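Local coordinates for HD-GYP domain-containing protein (Bdellovibrio bacteriovorus, PDB 3TM8), which probably acts as a cyclic-di-GMP phosphodiesterase of the HD-GYP class, with a centre of two iron ions, at residues I37-Y42 with M75-D80; V28-G33 with N83-Y88; K230-E235 with G255-T260. All blocks are in the same frame, centred on the assembly; numbering follows the deposited sequence.

Contact 1 (I37-Y42 with M75-D80); sequences IDFNAY and MYILTD
Tyr42 and Tyr76 form a single antiparallel bridge of the hydrogen-bonded kind, and the contact is tightest there. Tyr42 N donates to Tyr76 O over 2.7 Å and Tyr76 N returns a bond to Tyr42 O over 2.9 Å. The same Tyr76 O takes a CA-H...O contact from Ala41 and sits at the in-plane edge of the Tyr42 ring, 3.3 Å from CD2. With CG anti to its carbonyl carbon (chi1 -60°), Tyr42 carries its ring along strand 74-78, past Ile77 CA, until its OH lies 3.8 Å from Leu78 CD1. Met75, bent at chi3 (69°), folds its methyl CE back to 3.6 Å from Ala41 CB.

Beyond the bridge the two segments separate. A water accepts from Leu78 N and donates to Asn40 O, 2.7 Å away, thus replacing a direct backbone bond. The partly exposed side is formed by Leu78 and by the end of Tyr76, which leads away from the 37-42 segment. Ile77 and Phe39, by contrast, make a buried contact, Ile77 CG2 lying 3.9 Å from Phe39 CD1. Ile37 CB, two residues earlier, lies over one face of the Phe39 ring, offset toward its rim.

The bridge joins two antiparallel strand pairs: Ala41 is hydrogen-bonded to the backbone of strand 48-53, and Met75 to Ile26 of strand 23-27. Tyr23 from the latter meets the Tyr42 ring edge-to-face, while helix 82-97 lies against the Phe39 and Ile77 end through Ser84, Tyr85 and Tyr88.

Contact 2 (V28-G33 with N83-Y88); sequences VSTLRG and NSYRTY. With DMS (dimethyl sulfoxide), chain G.
Tyr85 and Tyr88, one turn apart on helix 82-97, reach across to the 28-33 segment with their phenol ends. Ser84, just before them, turns to the backbone of Asp38. Tyr85 has its CG anti to the backbone N (chi1 170°), which extends the ring away from the helix so that its OH comes 2.7 Å from Thr30 OG1. The threonine oxygen approaches in the plane of the ring, at its edge, and is also hydrogen-bonded to Arg27 O. The 28-30 part is a short 3-10 turn, closed by Leu31 N bonding to Val28 O, that leads out of strand 23-27, and the helix packs across this exit. Tyr88 goes deeper. Thr30 O lies at its ring edge, 3.4 Å from CE2, while the Leu31 side chain runs at about a right angle to it, Leu31 CD2 4.0 Å from the same carbon. Tyr88 OH accepts a rather bent bond from Arg32 N (3.2 Å, 140° at the hydrogen) and meets a water within bonding distance of Gly33 O. Arg32 itself turns away toward helix 105-125, where NH1 binds Asp110 O and Gln113, and NH2 donates almost straight to the oxygen of a dimethyl sulfoxide, probably from the crystallisation liquor.

Contact 3 (K230-E235 with G255-T260); sequences KKHPIE and GQHEET. With FE (Fe (III) ion), chain E.
The imidazole rings of His232 and His257 meet rim to rim, their planes 51° apart, with neither over the face of the other. One face of the His232 ring carries CD of the next residue, Pro233, 3.2 Å above the plane and displaced toward the rim; His207 also stacks with this ring. At the edge of His232, in its plane, lies Glu258 OE2, and the carboxylate is turned 73° from the imidazole. The three ligand atoms converge because all bind one iron(III) ion: His232 NE2, His257 NE2 and Glu258 OE2, each at 2.2 Å. A water at 1.9 Å from the iron and Asp204, which also ligates the second iron, add to the shell. Glu258 reaches the metal through a bend at chi2 (-63°), its CG packed 3.5 Å from Pro233 CG. Behind the ligands, Pro233 CB rests 3.4 Å from Gly255 O, bringing helix 223-240 close to helix 248-256. The ND1 atoms of His232 and His257 donate to Trp229 O and Ile253 O, respectively, which fixes each ring's rotation and leaves NE2 to the metal. Binding to iron(III) would be expected to make the water more acidic, consistent with metal-assisted phosphodiester hydrolysis in this family.

Contacts 1 and 2 are neighbours in the N-terminal part of the chain, their centres about 9 Å apart, with contact 1 nested inside the loop that contact 2 closes. Strand 74-78 runs on into helix 82-97, and the two contacts touch where Ile77 CD1 packs on Tyr85 CB and Met75 CG on Val28 CG2. Contact 3 follows later in the chain, within the HD domain and on the opposite side of the chain's centre, about 38 Å from contact 1 and about 34 Å from contact 2 between centres. The N-terminal strands and helix 82-97 at these two contacts thus lie well away from the iron site of contact 3, and neither contact 1 nor contact 2 touches contact 3.

Contact 1 (I37-Y42 with M75-D80)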
loop_
_atom_site.group_PDB
_atom_site.type_symbol
_atom_site.label_atom_id
_atom_site.label_comp_id
_atom_site.label_asym_id
_atom_site.label_seq_id
_atom_site.Cartn_x
_atom_site.Cartn_y
_atom_site.Cartn_z
ATOM N N ILE A 37 23.341 -3.864 6.493
ATOM C CA ILE A 37 22.725 -4.611 7.578
ATOM C C ILE A 37 23.805 -5.213 8.471
ATOM O O ILE A 37 24.827 -5.671 7.979
ATOM C CB ILE A 37 21.754 -5.707 7.060
ATOM C CG1 ILE A 37 22.487 -6.783 6.259
ATOM C CG2 ILE A 37 20.634 -5.077 6.223
ATOM C CD1 ILE A 37 21.553 -7.906 5.761
ATOM N N ASP A 38 23.585 -5.194 9.782
ATOM C CA ASP A 38 24.513 -5.806 10.736
ATOM C C ASP A 38 23.852 -7.043 11.337
ATOM O O ASP A 38 23.924 -7.279 12.546
ATOM C CB ASP A 38 24.894 -4.806 11.836
ATOM C CG ASP A 38 25.882 -5.379 12.849
ATOM O OD1 ASP A 38 26.767 -6.158 12.449
ATOM O OD2 ASP A 38 25.771 -5.047 14.053
ATOM N N PHE A 39 23.191 -7.813 10.478
ATOM C CA PHE A 39 22.554 -9.075 10.844
ATOM C C PHE A 39 22.423 -9.936 9.588
ATOM O O PHE A 39 22.372 -9.410 8.477
ATOM C CB PHE A 39 21.161 -8.834 11.436
ATOM C CG PHE A 39 20.299 -7.915 10.607
ATOM C CD1 PHE A 39 19.471 -8.410 9.608
ATOM C CD2 PHE A 39 20.324 -6.551 10.831
ATOM C CE1 PHE A 39 18.685 -7.547 8.842
ATOM C CE2 PHE A 39 19.552 -5.686 10.068
ATOM C CZ PHE A 39 18.728 -6.180 9.077
ATOM N N ASN A 40 22.406 -11.258 9.751
ATOM C CA ASN A 40 22.007 -12.144 8.658
ATOM C C ASN A 40 20.493 -12.138 8.486
ATOM O O ASN A 40 19.763 -11.869 9.431
ATOM C CB ASN A 40 22.385 -13.594 8.972
ATOM C CG ASN A 40 23.866 -13.879 8.844
ATOM O OD1 ASN A 40 24.640 -13.098 8.270
ATOM N ND2 ASN A 40 24.265 -15.039 9.365
ATOM N N ALA A 41 20.020 -12.507 7.297
ATOM C CA ALA A 41 18.591 -12.760 7.095
ATOM C C ALA A 41 18.402 -14.048 6.308
ATOM O O ALA A 41 19.173 -14.356 5.391
ATOM C CB ALA A 41 17.894 -11.583 6.415
ATOM N N TYR A 42 17.376 -14.792 6.694
ATOM C CA TYR A 42 17.136 -16.140 6.218
ATOM C C TYR A 42 15.796 -16.229 5.506
ATOM O O TYR A 42 14.833 -15.555 5.885
ATOM C CB TYR A 42 17.135 -17.105 7.406
ATOM C CG TYR A 42 18.439 -17.109 8.178
ATOM C CD1 TYR A 42 19.377 -18.117 7.988
ATOM C CD2 TYR A 42 18.742 -16.090 9.078
ATOM C CE1 TYR A 42 20.574 -18.114 8.681
ATOM C CE2 TYR A 42 19.939 -16.074 9.772
ATOM C CZ TYR A 42 20.851 -17.087 9.574
ATOM O OH TYR A 42 22.033 -17.058 10.276
ATOM N N MET A 75 10.912 -12.755 6.175
ATOM C CA MET A 75 12.188 -13.429 6.297
ATOM C C MET A 75 12.473 -13.529 7.781
ATOM O O MET A 75 11.650 -13.113 8.600
ATOM C CB MET A 75 13.289 -12.680 5.554
ATOM C CG MET A 75 13.234 -12.894 4.043
ATOM S SD MET A 75 14.501 -11.988 3.142
ATOM C CE MET A 75 15.971 -12.862 3.668
ATOM N N TYR A 76 13.624 -14.095 8.130
ATOM C CA TYR A 76 13.906 -14.432 9.511
ATOM C C TYR A 76 15.301 -13.972 9.878
ATOM O O TYR A 76 16.210 -13.969 9.040
ATOM C CB TYR A 76 13.729 -15.950 9.726
ATOM C CG TYR A 76 12.317 -16.323 9.365
ATOM C CD1 TYR A 76 11.300 -16.237 10.307
ATOM C CD2 TYR A 76 11.976 -16.648 8.060
ATOM C CE1 TYR A 76 9.987 -16.521 9.970
ATOM C CE2 TYR A 76 10.656 -16.930 7.710
ATOM C CZ TYR A 76 9.667 -16.860 8.670
ATOM O OH TYR A 76 8.354 -17.124 8.332
ATOM N N ILE A 77 15.464 -13.562 11.130
ATOM C CA ILE A 77 16.774 -13.187 11.644
ATOM C C ILE A 77 16.998 -13.951 12.935
ATOM O O ILE A 77 16.047 -14.409 13.573
ATOM C CB ILE A 77 16.882 -11.659 11.900
ATOM C CG1 ILE A 77 15.907 -11.221 12.998
ATOM C CG2 ILE A 77 16.677 -10.892 10.600
ATOM C CD1 ILE A 77 16.000 -9.734 13.407
ATOM N N LEU A 78 18.257 -14.101 13.323
ATOM C CA LEU A 78 18.556 -14.688 14.619
ATOM C C LEU A 78 18.021 -13.774 15.707
ATOM O O LEU A 78 18.219 -12.562 15.667
ATOM C CB LEU A 78 20.063 -14.860 14.790
ATOM C CG LEU A 78 20.678 -15.900 13.853
ATOM C CD1 LEU A 78 22.191 -15.731 13.823
ATOM C CD2 LEU A 78 20.291 -17.312 14.279
ATOM N N THR A 79 17.357 -14.358 16.692
ATOM C CA THR A 79 16.808 -13.572 17.782
ATOM C C THR A 79 17.913 -12.780 18.474
ATOM O O THR A 79 17.696 -11.665 18.944
ATOM C CB THR A 79 16.066 -14.489 18.757
ATOM O OG1 THR A 79 15.091 -15.238 18.015
ATOM C CG2 THR A 79 15.374 -13.686 19.847
ATOM N N ASP A 80 19.113 -13.344 18.505
ATOM C CA ASP A 80 20.236 -12.682 19.158
ATOM C C ASP A 80 20.665 -11.416 18.412
ATOM O O ASP A 80 21.382 -10.582 18.959
ATOM C CB ASP A 80 21.415 -13.649 19.320
ATOM C CG ASP A 80 21.123 -14.765 20.311
ATOM O OD1 ASP A 80 20.134 -14.649 21.065
ATOM O OD2 ASP A 80 21.888 -15.753 20.342
HETATM O O HOH W 1 20.289 -12.916 11.889
#

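Contact 2 (V28-G33 with N83-Y88)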
loop_
_atom_site.group_PDB
_atom_site.type_symbol
_atom_site.label_atom_id
_atom_site.label_comp_id
_atom_site.label_asym_id
_atom_site.label_seq_id
_atom_site.Cartn_x
_atom_site.Cartn_y
_atom_site.Cartn_z
ATOM N N VAL A 28 9.827 -8.247 4.746
ATOM C CA VAL A 28 10.861 -7.960 3.766
ATOM C C VAL A 28 10.842 -6.511 3.281
ATOM O O VAL A 28 11.871 -5.984 2.870
ATOM C CB VAL A 28 10.796 -8.965 2.596
ATOM C CG1 VAL A 28 11.742 -8.566 1.470
ATOM C CG2 VAL A 28 11.122 -10.367 3.113
ATOM N N SER A 29 9.685 -5.855 3.351
ATOM C CA SER A 29 9.620 -4.466 2.907
ATOM C C SER A 29 10.407 -3.507 3.802
ATOM O O SER A 29 10.548 -2.341 3.461
ATOM C CB SER A 29 8.175 -3.995 2.777
ATOM O OG SER A 29 7.555 -3.972 4.041
ATOM N N THR A 30 10.908 -3.995 4.937
ATOM C CA THR A 30 11.763 -3.192 5.807
ATOM C C THR A 30 13.239 -3.225 5.408
ATOM O O THR A 30 14.055 -2.570 6.049
ATOM C CB THR A 30 11.640 -3.597 7.297
ATOM O OG1 THR A 30 12.131 -4.926 7.488
ATOM C CG2 THR A 30 10.201 -3.488 7.786
ATOM N N LEU A 31 13.590 -4.009 4.387
ATOM C CA LEU A 31 14.979 -4.110 3.932
ATOM C C LEU A 31 15.145 -3.257 2.683
ATOM O O LEU A 31 14.837 -3.694 1.572
ATOM C CB LEU A 31 15.360 -5.572 3.669
ATOM C CG LEU A 31 15.239 -6.461 4.911
ATOM C CD1 LEU A 31 15.427 -7.929 4.522
ATOM C CD2 LEU A 31 16.235 -6.052 6.003
ATOM N N ARG A 32 15.580 -2.015 2.879
ATOM C CA ARG A 32 15.595 -1.037 1.804
ATOM C C ARG A 32 16.752 -0.080 1.999
ATOM O O ARG A 32 17.250 0.085 3.115
ATOM C CB ARG A 32 14.291 -0.217 1.789
ATOM C CG ARG A 32 13.008 -1.003 1.520
ATOM C CD ARG A 32 12.883 -1.452 0.054
ATOM N NE ARG A 32 11.687 -2.275 -0.167
ATOM C CZ ARG A 32 10.482 -1.806 -0.487
ATOM N NH1 ARG A 32 10.289 -0.513 -0.689
ATOM N NH2 ARG A 32 9.464 -2.641 -0.639
ATOM N N GLY A 33 17.166 0.566 0.916
ATOM C CA GLY A 33 18.145 1.628 1.005
ATOM C C GLY A 33 19.571 1.150 1.170
ATOM O O GLY A 33 19.858 -0.054 1.147
ATOM N N ASN A 83 18.243 -6.777 18.121
ATOM C CA ASN A 83 18.562 -5.388 18.434
ATOM C C ASN A 83 19.216 -4.682 17.246
ATOM O O ASN A 83 18.914 -3.522 16.963
ATOM C CB ASN A 83 19.433 -5.276 19.693
ATOM C CG ASN A 83 19.785 -3.845 20.025
ATOM O OD1 ASN A 83 18.913 -3.042 20.363
ATOM N ND2 ASN A 83 21.065 -3.514 19.934
ATOM N N SER A 84 20.117 -5.377 16.555
ATOM C CA SER A 84 20.745 -4.817 15.363
ATOM C C SER A 84 19.704 -4.480 14.296
ATOM O O SER A 84 19.787 -3.434 13.637
ATOM C CB SER A 84 21.783 -5.787 14.798
ATOM O OG SER A 84 22.334 -5.289 13.594
ATOM N N TYR A 85 18.720 -5.361 14.125
ATOM C CA TYR A 85 17.632 -5.122 13.183
ATOM C C TYR A 85 16.782 -3.915 13.598
ATOM O O TYR A 85 16.462 -3.051 12.777
ATOM C CB TYR A 85 16.745 -6.362 13.044
ATOM C CG TYR A 85 15.492 -6.064 12.266
ATOM C CD1 TYR A 85 15.522 -5.926 10.882
ATOM C CD2 TYR A 85 14.287 -5.856 12.920
ATOM C CE1 TYR A 85 14.372 -5.629 10.163
ATOM C CE2 TYR A 85 13.135 -5.556 12.213
ATOM C CZ TYR A 85 13.187 -5.436 10.843
ATOM O OH TYR A 85 12.030 -5.137 10.161
ATOM N N ARG A 86 16.417 -3.852 14.871
ATOM C CA ARG A 86 15.583 -2.747 15.329
ATOM C C ARG A 86 16.271 -1.404 15.117
ATOM O O ARG A 86 15.634 -0.418 14.720
ATOM C CB ARG A 86 15.193 -2.922 16.801
ATOM C CG ARG A 86 14.187 -4.047 17.064
ATOM C CD ARG A 86 13.628 -3.970 18.485
ATOM N NE ARG A 86 14.688 -4.023 19.489
ATOM C CZ ARG A 86 14.972 -5.087 20.233
ATOM N NH1 ARG A 86 14.262 -6.201 20.106
ATOM N NH2 ARG A 86 15.962 -5.034 21.115
ATOM N N THR A 87 17.572 -1.349 15.390
ATOM C CA THR A 87 18.311 -0.101 15.214
ATOM C C THR A 87 18.476 0.227 13.735
ATOM O O THR A 87 18.405 1.388 13.346
ATOM C CB THR A 87 19.679 -0.105 15.936
ATOM O OG1 THR A 87 20.491 -1.180 15.447
ATOM C CG2 THR A 87 19.482 -0.246 17.436
ATOM N N TYR A 88 18.676 -0.797 12.912
ATOM C CA TYR A 88 18.734 -0.616 11.466
ATOM C C TYR A 88 17.454 0.030 10.948
ATOM O O TYR A 88 17.488 1.003 10.190
ATOM C CB TYR A 88 18.956 -1.977 10.795
ATOM C CG TYR A 88 18.638 -2.020 9.318
ATOM C CD1 TYR A 88 19.613 -1.744 8.364
ATOM C CD2 TYR A 88 17.361 -2.359 8.876
ATOM C CE1 TYR A 88 19.319 -1.787 7.006
ATOM C CE2 TYR A 88 17.064 -2.404 7.536
ATOM C CZ TYR A 88 18.031 -2.114 6.601
ATOM O OH TYR A 88 17.695 -2.169 5.262
HETATM S S DMS G . 10.473 -6.525 -1.183
HETATM O O DMS G . 9.426 -5.472 -0.188
HETATM C C1 DMS G . 9.345 -7.488 -2.223
HETATM C C2 DMS G . 11.337 -5.581 -2.465
HETATM O O HOH W 2 19.653 -1.714 3.497
#

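Contact 3 (K230-E235 with G255-T260)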
loop_
_atom_site.group_PDB
_atom_site.type_symbol
_atom_site.label_atom_id
_atom_site.label_comp_id
_atom_site.label_asym_id
_atom_site.label_seq_id
_atom_site.Cartn_x
_atom_site.Cartn_y
_atom_site.Cartn_z
ATOM N N LYS A 230 -16.250 -10.002 -4.764
ATOM C CA LYS A 230 -17.277 -9.041 -4.364
ATOM C C LYS A 230 -17.477 -8.948 -2.852
ATOM O O LYS A 230 -17.976 -7.940 -2.355
ATOM C CB LYS A 230 -18.612 -9.333 -5.055
ATOM C CG LYS A 230 -18.615 -8.974 -6.533
ATOM C CD LYS A 230 -19.953 -9.288 -7.185
ATOM C CE LYS A 230 -19.921 -8.975 -8.672
ATOM N NZ LYS A 230 -21.159 -9.430 -9.360
ATOM N N LYS A 231 -17.110 -10.001 -2.128
ATOM C CA LYS A 231 -17.273 -10.013 -0.673
ATOM C C LYS A 231 -16.249 -9.169 0.095
ATOM O O LYS A 231 -16.480 -8.821 1.256
ATOM C CB LYS A 231 -17.222 -11.449 -0.149
ATOM C CG LYS A 231 -18.338 -12.347 -0.673
ATOM C CD LYS A 231 -18.186 -13.774 -0.156
ATOM C CE LYS A 231 -19.446 -14.606 -0.377
ATOM N NZ LYS A 231 -19.806 -14.762 -1.816
ATOM N N HIS A 232 -15.112 -8.854 -0.519
ATOM C CA HIS A 232 -14.000 -8.322 0.280
ATOM C C HIS A 232 -14.240 -6.983 1.014
ATOM O O HIS A 232 -13.810 -6.832 2.159
ATOM C CB HIS A 232 -12.657 -8.353 -0.478
ATOM C CG HIS A 232 -12.435 -7.200 -1.405
ATOM N ND1 HIS A 232 -12.900 -7.192 -2.702
ATOM C CD2 HIS A 232 -11.747 -6.045 -1.243
ATOM C CE1 HIS A 232 -12.532 -6.066 -3.290
ATOM N NE2 HIS A 232 -11.839 -5.349 -2.424
ATOM N N PRO A 233 -14.915 -6.009 0.378
ATOM C CA PRO A 233 -15.112 -4.768 1.141
ATOM C C PRO A 233 -16.080 -4.986 2.298
ATOM O O PRO A 233 -15.910 -4.415 3.371
ATOM C CB PRO A 233 -15.728 -3.798 0.127
ATOM C CG PRO A 233 -15.700 -4.483 -1.189
ATOM C CD PRO A 233 -15.456 -5.940 -0.990
ATOM N N ILE A 234 -17.093 -5.811 2.065
ATOM C CA ILE A 234 -18.103 -6.096 3.074
ATOM C C ILE A 234 -17.484 -6.817 4.263
ATOM O O ILE A 234 -17.672 -6.414 5.414
ATOM C CB ILE A 234 -19.253 -6.943 2.483
ATOM C CG1 ILE A 234 -19.942 -6.168 1.356
ATOM C CG2 ILE A 234 -20.248 -7.329 3.572
ATOM C CD1 ILE A 234 -20.961 -6.978 0.573
ATOM N N GLU A 235 -16.732 -7.876 3.979
ATOM C CA GLU A 235 -16.071 -8.645 5.025
ATOM C C GLU A 235 -15.005 -7.828 5.741
ATOM O O GLU A 235 -14.898 -7.872 6.967
ATOM C CB GLU A 235 -15.471 -9.930 4.457
ATOM C CG GLU A 235 -16.514 -10.970 4.096
ATOM C CD GLU A 235 -15.905 -12.312 3.757
ATOM O OE1 GLU A 235 -14.664 -12.392 3.653
ATOM O OE2 GLU A 235 -16.669 -13.285 3.598
ATOM N N GLY A 255 -14.868 -0.383 3.567
ATOM C CA GLY A 255 -16.140 -0.944 3.153
ATOM C C GLY A 255 -16.721 -0.405 1.861
ATOM O O GLY A 255 -17.505 -1.097 1.217
ATOM N N GLN A 256 -16.358 0.818 1.476
ATOM C CA GLN A 256 -17.034 1.487 0.355
ATOM C C GLN A 256 -16.166 1.675 -0.886
ATOM O O GLN A 256 -16.623 2.232 -1.884
ATOM C CB GLN A 256 -17.586 2.858 0.780
ATOM C CG GLN A 256 -18.566 2.827 1.929
ATOM C CD GLN A 256 -18.961 4.233 2.372
ATOM O OE1 GLN A 256 -18.539 5.225 1.776
ATOM N NE2 GLN A 256 -19.770 4.322 3.420
ATOM N N HIS A 257 -14.912 1.240 -0.832
ATOM C CA HIS A 257 -13.978 1.617 -1.889
ATOM C C HIS A 257 -14.230 0.919 -3.227
ATOM O O HIS A 257 -13.607 1.279 -4.220
ATOM C CB HIS A 257 -12.540 1.355 -1.452
ATOM C CG HIS A 257 -12.188 -0.101 -1.432
ATOM N ND1 HIS A 257 -12.319 -0.888 -0.308
ATOM C CD2 HIS A 257 -11.758 -0.926 -2.417
ATOM C CE1 HIS A 257 -11.963 -2.131 -0.596
ATOM N NE2 HIS A 257 -11.623 -2.180 -1.871
ATOM N N GLU A 258 -15.097 -0.095 -3.249
ATOM C CA GLU A 258 -15.470 -0.737 -4.514
ATOM C C GLU A 258 -16.789 -0.192 -5.053
ATOM O O GLU A 258 -17.290 -0.653 -6.080
ATOM C CB GLU A 258 -15.562 -2.255 -4.371
ATOM C CG GLU A 258 -14.249 -2.925 -4.005
ATOM C CD GLU A 258 -13.156 -2.773 -5.054
ATOM O OE1 GLU A 258 -13.402 -2.216 -6.145
ATOM O OE2 GLU A 258 -12.033 -3.229 -4.780
ATOM N N GLU A 259 -17.361 0.791 -4.367
ATOM C CA GLU A 259 -18.608 1.380 -4.821
ATOM C C GLU A 259 -18.339 2.323 -5.980
ATOM O O GLU A 259 -17.266 2.920 -6.072
ATOM C CB GLU A 259 -19.325 2.089 -3.672
ATOM C CG GLU A 259 -19.715 1.151 -2.538
ATOM C CD GLU A 259 -20.350 -0.145 -3.036
ATOM O OE1 GLU A 259 -21.423 -0.083 -3.680
ATOM O OE2 GLU A 259 -19.783 -1.229 -2.778
ATOM N N THR A 260 -19.318 2.436 -6.872
ATOM C CA THR A 260 -19.191 3.268 -8.059
ATOM C C THR A 260 -20.299 4.302 -8.031
ATOM O O THR A 260 -21.317 4.106 -7.369
ATOM C CB THR A 260 -19.285 2.422 -9.344
ATOM O OG1 THR A 260 -20.546 1.745 -9.376
ATOM C CG2 THR A 260 -18.170 1.390 -9.382
HETATM FE FE FE E . -10.622 -3.684 -3.144
HETATM O O HOH W 3 -9.562 -2.267 -3.902
#